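Local coordinates for sortase, SrtB family (Streptococcus pneumoniae PCS8235, PDB 4Y4Q), which probably acts as a class B sortase, a cysteine transpeptidase of the cell surface that takes part in forming the type II pilus, at residues A[68-76]-A[83-91]; A[119-129]-A[213-224]. One frame throughout, in Å; residues are numbered along the deposited sequence.

From the N terminus, the chain leaves helix 64-67 and enters contact 1, where strand 73-77 turns back as strand 83-88; only six residues separate segments 68-76 and 83-91, so this is a local hairpin. Strand 110-112 then pairs alongside 83-88 and is followed by strand 124-129. Contact 2 closes a much longer loop of 83 residues, containing helix 190-202 and the long strand 163-176, by bringing 218-224 beside 124-129. The two contacts follow one another in series without nesting or crossing. Strand 110-112 joins them in one curved sheet, and they touch directly: I75 packs on I127, and L72 and L86 on the ring of F120.

Contact 1: residues A[68-76]-A[83-91]; sequences NPEVLGWIN and DYPLVQAKD
G73 to N76 pair antiparallel with L86 to D83, the strand directions 142° apart, and a classic beta bulge places L72 and G73 together opposite L86. In the bulge, L72 N donates to L86 O (2.9 Å), while L86 N reaches G73 O at 2.8 Å from well above the carbonyl plane. W74 carries one face of the hairpin. Its indole lies back over the partner strand because chi1 of -163° sets CG opposite the backbone N, and one ring face rests on the Y84-P85 peptide; P85 CD sits over the six-membered ring in a CH-pi contact, 4.0 Å from its centroid. At the indole edge NE1 points almost straight at D83 OD1, but the modelled 2.4 Å is very short and its exact value doubtful. On the other face I75 and L86 cross at about a right angle, I75 CG2 meeting L86 CD2 at 3.7 Å. From the bulge itself, L72 CD2 rests on Q88 CB (3.8 Å). L64 of helix 64-67 touches V71 and W74, and F138 meets Y84 edge-to-face. Strand 155-160 bonds to the outer edge of 73-77, and strand 110-112 to that of 83-88.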
# COMPACT_ATOMS: atom_id res chain seq x y z
N ASN A 68 -15.26 -7.92 13.96
CA ASN A 68 -15.05 -6.82 13.03
C ASN A 68 -15.17 -7.27 11.57
O ASN A 68 -14.16 -7.47 10.90
CB ASN A 68 -13.68 -6.18 13.26
CG ASN A 68 -13.46 -5.79 14.70
OD1 ASN A 68 -12.86 -6.54 15.48
ND2 ASN A 68 -13.95 -4.62 15.07
N PRO A 69 -16.42 -7.42 11.08
CA PRO A 69 -16.71 -7.99 9.76
C PRO A 69 -16.26 -7.09 8.61
O PRO A 69 -16.12 -7.56 7.49
CB PRO A 69 -18.24 -8.12 9.75
CG PRO A 69 -18.65 -8.01 11.19
CD PRO A 69 -17.66 -7.10 11.82
N GLU A 70 -16.04 -5.81 8.90
CA GLU A 70 -15.55 -4.88 7.88
C GLU A 70 -14.05 -5.07 7.64
O GLU A 70 -13.48 -4.51 6.70
CB GLU A 70 -15.86 -3.43 8.28
CG GLU A 70 -15.09 -2.91 9.50
CD GLU A 70 -15.76 -3.24 10.82
OE1 GLU A 70 -16.71 -4.04 10.83
OE2 GLU A 70 -15.33 -2.69 11.86
N VAL A 71 -13.38 -5.85 8.48
CA VAL A 71 -11.95 -6.07 8.28
C VAL A 71 -11.69 -7.18 7.27
O VAL A 71 -11.99 -8.35 7.54
CB VAL A 71 -11.24 -6.41 9.58
CG1 VAL A 71 -9.77 -6.71 9.30
CG2 VAL A 71 -11.39 -5.27 10.58
N LEU A 72 -11.14 -6.84 6.11
CA LEU A 72 -10.93 -7.85 5.07
C LEU A 72 -9.51 -8.41 5.08
O LEU A 72 -9.23 -9.41 4.43
CB LEU A 72 -11.29 -7.30 3.69
CG LEU A 72 -10.49 -6.12 3.16
CD1 LEU A 72 -9.24 -6.58 2.44
CD2 LEU A 72 -11.36 -5.26 2.24
N GLY A 73 -8.61 -7.76 5.80
CA GLY A 73 -7.26 -8.29 5.92
C GLY A 73 -6.39 -7.50 6.86
O GLY A 73 -6.88 -6.73 7.70
N TRP A 74 -5.08 -7.66 6.71
CA TRP A 74 -4.13 -7.03 7.62
C TRP A 74 -2.78 -6.88 6.92
O TRP A 74 -2.39 -7.74 6.13
CB TRP A 74 -3.96 -7.89 8.88
CG TRP A 74 -3.35 -7.14 10.01
CD1 TRP A 74 -2.03 -6.86 10.18
CD2 TRP A 74 -4.04 -6.56 11.14
NE1 TRP A 74 -1.85 -6.15 11.35
CE2 TRP A 74 -3.06 -5.95 11.95
CE3 TRP A 74 -5.38 -6.51 11.53
CZ2 TRP A 74 -3.39 -5.30 13.15
CZ3 TRP A 74 -5.71 -5.86 12.71
CH2 TRP A 74 -4.71 -5.26 13.51
N ILE A 75 -2.09 -5.77 7.20
CA ILE A 75 -0.80 -5.49 6.58
C ILE A 75 0.28 -5.14 7.61
O ILE A 75 0.05 -4.37 8.55
CB ILE A 75 -0.91 -4.36 5.52
CG1 ILE A 75 0.42 -4.14 4.79
CG2 ILE A 75 -1.38 -3.06 6.14
CD1 ILE A 75 0.23 -3.45 3.42
N ASN A 76 1.47 -5.70 7.42
CA ASN A 76 2.57 -5.49 8.34
C ASN A 76 3.86 -5.22 7.55
O ASN A 76 4.13 -5.89 6.56
CB ASN A 76 2.74 -6.74 9.19
CG ASN A 76 3.70 -6.55 10.35
OD1 ASN A 76 4.14 -5.44 10.65
ND2 ASN A 76 4.04 -7.65 11.02
N ASP A 83 1.37 -1.52 10.95
CA ASP A 83 0.60 -2.67 11.33
C ASP A 83 -0.77 -2.10 11.25
O ASP A 83 -1.07 -1.10 11.91
CB ASP A 83 0.93 -3.09 12.76
CG ASP A 83 0.29 -4.41 13.14
OD1 ASP A 83 0.20 -5.31 12.27
OD2 ASP A 83 -0.13 -4.56 14.31
N TYR A 84 -1.62 -2.70 10.45
CA TYR A 84 -2.96 -2.14 10.30
C TYR A 84 -3.95 -3.13 9.70
O TYR A 84 -3.59 -3.93 8.82
CB TYR A 84 -2.90 -0.91 9.38
CG TYR A 84 -2.06 0.24 9.89
CD1 TYR A 84 -2.32 0.83 11.13
CD2 TYR A 84 -1.02 0.77 9.12
CE1 TYR A 84 -1.56 1.90 11.60
CE2 TYR A 84 -0.25 1.84 9.58
CZ TYR A 84 -0.53 2.39 10.82
OH TYR A 84 0.23 3.45 11.28
N PRO A 85 -5.21 -3.07 10.16
CA PRO A 85 -6.28 -3.80 9.48
C PRO A 85 -6.53 -3.16 8.14
O PRO A 85 -6.34 -1.94 8.01
CB PRO A 85 -7.49 -3.57 10.39
CG PRO A 85 -7.19 -2.28 11.11
CD PRO A 85 -5.70 -2.28 11.30
N LEU A 86 -6.95 -3.96 7.17
CA LEU A 86 -7.33 -3.44 5.86
C LEU A 86 -8.85 -3.43 5.77
O LEU A 86 -9.52 -4.39 6.19
CB LEU A 86 -6.78 -4.34 4.76
CG LEU A 86 -5.26 -4.43 4.72
CD1 LEU A 86 -4.82 -5.40 3.64
CD2 LEU A 86 -4.70 -3.04 4.48
N VAL A 87 -9.39 -2.35 5.23
CA VAL A 87 -10.83 -2.16 5.13
C VAL A 87 -11.12 -1.60 3.72
O VAL A 87 -10.20 -1.13 3.05
CB VAL A 87 -11.30 -1.22 6.28
CG1 VAL A 87 -12.60 -0.54 5.99
CG2 VAL A 87 -11.39 -2.01 7.60
N GLN A 88 -12.35 -1.73 3.25
CA GLN A 88 -12.76 -1.08 2.00
C GLN A 88 -14.14 -0.47 2.17
O GLN A 88 -15.05 -1.12 2.68
CB GLN A 88 -12.77 -2.06 0.83
CG GLN A 88 -13.14 -1.41 -0.51
CD GLN A 88 -13.06 -2.37 -1.68
OE1 GLN A 88 -13.64 -3.45 -1.65
NE2 GLN A 88 -12.33 -1.98 -2.72
N ALA A 89 -14.30 0.78 1.75
CA ALA A 89 -15.62 1.41 1.76
C ALA A 89 -16.17 1.53 0.35
O ALA A 89 -15.48 1.22 -0.63
CB ALA A 89 -15.55 2.77 2.42
N LYS A 90 -17.42 1.97 0.24
CA LYS A 90 -17.93 2.48 -1.02
C LYS A 90 -17.66 3.97 -1.02
O LYS A 90 -17.65 4.59 0.05
CB LYS A 90 -19.43 2.28 -1.14
CG LYS A 90 -19.93 0.86 -1.02
CD LYS A 90 -21.42 0.84 -1.31
CE LYS A 90 -22.09 -0.46 -0.91
NZ LYS A 90 -23.54 -0.44 -1.25
N ASP A 91 -17.48 4.56 -2.21
CA ASP A 91 -17.31 6.02 -2.40
C ASP A 91 -16.19 6.83 -1.68
O ASP A 91 -16.49 7.76 -0.94
CB ASP A 91 -18.65 6.73 -2.16
CG ASP A 91 -19.75 6.22 -3.08
OD1 ASP A 91 -19.50 6.12 -4.30
OD2 ASP A 91 -20.85 5.91 -2.58

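Contact 2: residues A[119-129]-A[213-224]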
# COMPACT_ATOMS: atom_id res chain seq x y z
N LYS A 119 -9.98 -8.81 -3.00
CA LYS A 119 -9.14 -9.99 -2.77
C LYS A 119 -7.79 -9.86 -3.46
O LYS A 119 -7.14 -10.87 -3.75
CB LYS A 119 -9.84 -11.25 -3.26
CG LYS A 119 -11.07 -11.64 -2.47
CD LYS A 119 -11.84 -12.76 -3.18
CE LYS A 119 -12.97 -13.30 -2.32
NZ LYS A 119 -13.71 -12.20 -1.65
N PHE A 120 -7.37 -8.62 -3.72
CA PHE A 120 -6.06 -8.33 -4.32
C PHE A 120 -5.78 -9.10 -5.62
O PHE A 120 -4.64 -9.49 -5.88
CB PHE A 120 -4.95 -8.55 -3.30
CG PHE A 120 -4.95 -7.53 -2.20
CD1 PHE A 120 -5.82 -7.64 -1.13
CD2 PHE A 120 -4.10 -6.44 -2.25
CE1 PHE A 120 -5.84 -6.69 -0.12
CE2 PHE A 120 -4.12 -5.48 -1.25
CZ PHE A 120 -4.99 -5.61 -0.18
N GLU A 121 -6.81 -9.29 -6.43
CA GLU A 121 -6.66 -9.94 -7.72
C GLU A 121 -6.12 -9.01 -8.80
O GLU A 121 -5.58 -9.46 -9.81
CB GLU A 121 -8.00 -10.52 -8.18
CG GLU A 121 -8.55 -11.57 -7.23
CD GLU A 121 -9.76 -12.30 -7.79
OE1 GLU A 121 -10.01 -12.18 -9.02
OE2 GLU A 121 -10.45 -12.99 -7.00
N ASP A 122 -6.28 -7.70 -8.58
CA ASP A 122 -5.91 -6.71 -9.59
C ASP A 122 -4.39 -6.60 -9.66
O ASP A 122 -3.70 -6.96 -8.70
CB ASP A 122 -6.48 -5.34 -9.25
CG ASP A 122 -8.00 -5.27 -9.39
OD1 ASP A 122 -8.58 -6.13 -10.09
OD2 ASP A 122 -8.60 -4.34 -8.80
N PHE A 123 -3.89 -6.10 -10.79
CA PHE A 123 -2.47 -5.90 -10.98
C PHE A 123 -1.94 -4.89 -9.97
O PHE A 123 -1.03 -5.20 -9.20
CB PHE A 123 -2.15 -5.42 -12.40
CG PHE A 123 -0.79 -4.81 -12.53
CD1 PHE A 123 0.36 -5.60 -12.46
CD2 PHE A 123 -0.64 -3.43 -12.69
CE1 PHE A 123 1.62 -5.03 -12.56
CE2 PHE A 123 0.62 -2.86 -12.78
CZ PHE A 123 1.75 -3.66 -12.71
N ASN A 124 -2.53 -3.70 -9.95
CA ASN A 124 -2.16 -2.69 -8.97
C ASN A 124 -3.31 -2.40 -8.02
O ASN A 124 -4.42 -2.10 -8.45
CB ASN A 124 -1.72 -1.40 -9.67
CG ASN A 124 -2.79 -0.83 -10.58
OD1 ASN A 124 -3.47 -1.57 -11.30
ND2 ASN A 124 -2.95 0.49 -10.55
N THR A 125 -3.03 -2.50 -6.72
CA THR A 125 -4.03 -2.21 -5.70
C THR A 125 -3.55 -1.03 -4.87
O THR A 125 -2.42 -1.04 -4.33
CB THR A 125 -4.22 -3.40 -4.74
OG1 THR A 125 -4.57 -4.58 -5.49
CG2 THR A 125 -5.32 -3.08 -3.74
N ILE A 126 -4.40 -0.01 -4.74
CA ILE A 126 -3.99 1.21 -4.06
C ILE A 126 -4.70 1.27 -2.71
O ILE A 126 -5.93 1.11 -2.63
CB ILE A 126 -4.31 2.46 -4.90
CG1 ILE A 126 -3.67 2.32 -6.28
CG2 ILE A 126 -3.84 3.73 -4.19
CD1 ILE A 126 -3.93 3.49 -7.19
N ILE A 127 -3.91 1.46 -1.65
CA ILE A 127 -4.47 1.47 -0.30
C ILE A 127 -4.07 2.77 0.41
O ILE A 127 -2.94 3.25 0.25
CB ILE A 127 -4.04 0.22 0.49
CG1 ILE A 127 -2.54 0.19 0.71
CG2 ILE A 127 -4.41 -1.05 -0.27
CD1 ILE A 127 -2.08 -1.07 1.43
N TYR A 128 -5.00 3.34 1.17
CA TYR A 128 -4.85 4.69 1.69
C TYR A 128 -4.78 4.72 3.22
O TYR A 128 -5.54 4.03 3.89
CB TYR A 128 -6.04 5.56 1.25
CG TYR A 128 -6.23 5.63 -0.25
CD1 TYR A 128 -5.42 6.45 -1.04
CD2 TYR A 128 -7.23 4.90 -0.88
CE1 TYR A 128 -5.60 6.53 -2.42
CE2 TYR A 128 -7.42 4.96 -2.26
CZ TYR A 128 -6.60 5.78 -3.02
OH TYR A 128 -6.78 5.85 -4.39
N GLY A 129 -3.88 5.53 3.76
CA GLY A 129 -3.92 5.86 5.18
C GLY A 129 -4.21 7.34 5.35
O GLY A 129 -3.37 8.17 5.01
N SER A 213 6.95 -7.91 -13.34
CA SER A 213 6.24 -8.10 -14.60
C SER A 213 4.73 -7.89 -14.39
O SER A 213 4.24 -7.93 -13.26
CB SER A 213 6.52 -9.50 -15.16
OG SER A 213 6.13 -10.51 -14.26
N PRO A 214 3.99 -7.78 -15.48
CA PRO A 214 2.55 -7.58 -15.37
C PRO A 214 2.02 -8.75 -14.57
O PRO A 214 1.08 -8.60 -13.80
CB PRO A 214 2.07 -7.65 -16.81
CG PRO A 214 3.24 -7.18 -17.61
CD PRO A 214 4.46 -7.67 -16.88
N SER A 215 2.61 -9.92 -14.78
CA SER A 215 2.07 -11.15 -14.19
C SER A 215 2.05 -11.11 -12.65
O SER A 215 1.24 -11.81 -12.02
CB SER A 215 2.85 -12.37 -14.70
OG SER A 215 4.25 -12.13 -14.70
N ASP A 216 2.91 -10.30 -12.04
CA ASP A 216 2.91 -10.14 -10.59
C ASP A 216 1.76 -9.23 -10.13
O ASP A 216 0.98 -8.73 -10.94
CB ASP A 216 4.23 -9.54 -10.09
CG ASP A 216 5.45 -10.29 -10.60
OD1 ASP A 216 5.46 -11.54 -10.53
OD2 ASP A 216 6.40 -9.62 -11.06
N ARG A 217 1.68 -9.02 -8.82
CA ARG A 217 0.69 -8.11 -8.26
C ARG A 217 1.41 -7.16 -7.33
O ARG A 217 2.30 -7.57 -6.58
CB ARG A 217 -0.39 -8.88 -7.50
CG ARG A 217 -1.35 -9.67 -8.41
CD ARG A 217 -2.24 -10.54 -7.55
NE ARG A 217 -1.45 -11.46 -6.75
CZ ARG A 217 -1.74 -11.81 -5.50
NH1 ARG A 217 -2.82 -11.32 -4.88
NH2 ARG A 217 -0.95 -12.67 -4.86
N ILE A 218 1.04 -5.88 -7.38
CA ILE A 218 1.67 -4.90 -6.51
C ILE A 218 0.66 -4.10 -5.70
O ILE A 218 -0.55 -4.08 -5.98
CB ILE A 218 2.56 -3.95 -7.30
CG1 ILE A 218 1.72 -3.03 -8.18
CG2 ILE A 218 3.56 -4.74 -8.17
CD1 ILE A 218 2.60 -2.14 -8.99
N ILE A 219 1.17 -3.43 -4.68
CA ILE A 219 0.35 -2.62 -3.79
C ILE A 219 1.00 -1.24 -3.64
O ILE A 219 2.21 -1.13 -3.44
CB ILE A 219 0.27 -3.26 -2.42
CG1 ILE A 219 -0.50 -4.57 -2.50
CG2 ILE A 219 -0.38 -2.33 -1.43
CD1 ILE A 219 -0.49 -5.33 -1.18
N LEU A 220 0.18 -0.19 -3.74
CA LEU A 220 0.66 1.17 -3.47
C LEU A 220 0.05 1.62 -2.16
O LEU A 220 -1.17 1.73 -2.02
CB LEU A 220 0.27 2.15 -4.57
CG LEU A 220 1.01 2.10 -5.91
CD1 LEU A 220 0.59 0.88 -6.71
CD2 LEU A 220 0.74 3.35 -6.72
N LEU A 221 0.91 1.88 -1.18
CA LEU A 221 0.41 2.36 0.10
C LEU A 221 0.68 3.86 0.16
O LEU A 221 1.84 4.29 0.11
CB LEU A 221 1.09 1.63 1.26
CG LEU A 221 0.92 2.23 2.67
CD1 LEU A 221 -0.54 2.33 3.06
CD2 LEU A 221 1.68 1.40 3.70
N SER A 222 -0.38 4.64 0.29
CA SER A 222 -0.30 6.08 0.10
C SER A 222 -0.78 6.83 1.34
O SER A 222 -1.83 6.50 1.90
CB SER A 222 -1.16 6.47 -1.11
OG SER A 222 -1.37 7.88 -1.20
N THR A 223 -0.05 7.87 1.74
CA THR A 223 -0.46 8.66 2.89
C THR A 223 -0.12 10.15 2.74
O THR A 223 0.62 10.54 1.83
CB THR A 223 0.19 8.15 4.18
OG1 THR A 223 -0.51 8.69 5.31
CG2 THR A 223 1.64 8.59 4.24
N CYS A 224 -0.65 10.96 3.65
CA CYS A 224 -0.51 12.41 3.56
C CYS A 224 0.94 12.89 3.71
O CYS A 224 1.69 12.39 4.55
CB CYS A 224 -1.40 13.10 4.61
SG CYS A 224 -3.17 12.97 4.30
O HOH W 1 -2.66 -5.95 -6.24
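N124 to Y128 run parallel to I218 to S222, their directions 22° apart, as neighbouring strands of the sortase beta-barrel. Backbone hydrogen bonds pass alternately between them, from I218 N to F123 O (2.8 Å) through to G129 N and S222 O. Packing is tightest on the face of T125, I127, I219 and L221. I127 CG1 stands between its backbone N and carbonyl carbon (chi1 65°), which carries CD1 back along the sheet to I219 CG2 (3.6 Å) and sets CG1 against L221 CD1 (3.8 Å). The ring of F120 crosses I219 at about a right angle, F120 CE2 lying 3.6 Å from I219 CD1. The opposite face mixes I218, I126 and L220 with polar groups partnered elsewhere: N124 hydrogen-bonds to D184 and I187, Y128 to D113, S222 to Y183. Toward the strand starts the contact opens to solvent, with K119 and E121 exposed and the turn at S213 and S215 poorly ordered. Even here R217, bent at chi3, sends NH1 to F120 O (2.8 Å), which lies in the guanidinium plane while NH1 stands above the carbonyl plane, and to Y160 OH. F123 brings its ring edge to D216 O, CD1 at 3.5 Å. The other end leads into C224, ending LLSTC, the sortase TLXTC signature but for its first residue; just before it, T223 OG1 donates to G129 O over 2.9 Å, the hydroxyl oxygen 29° off the carbonyl plane.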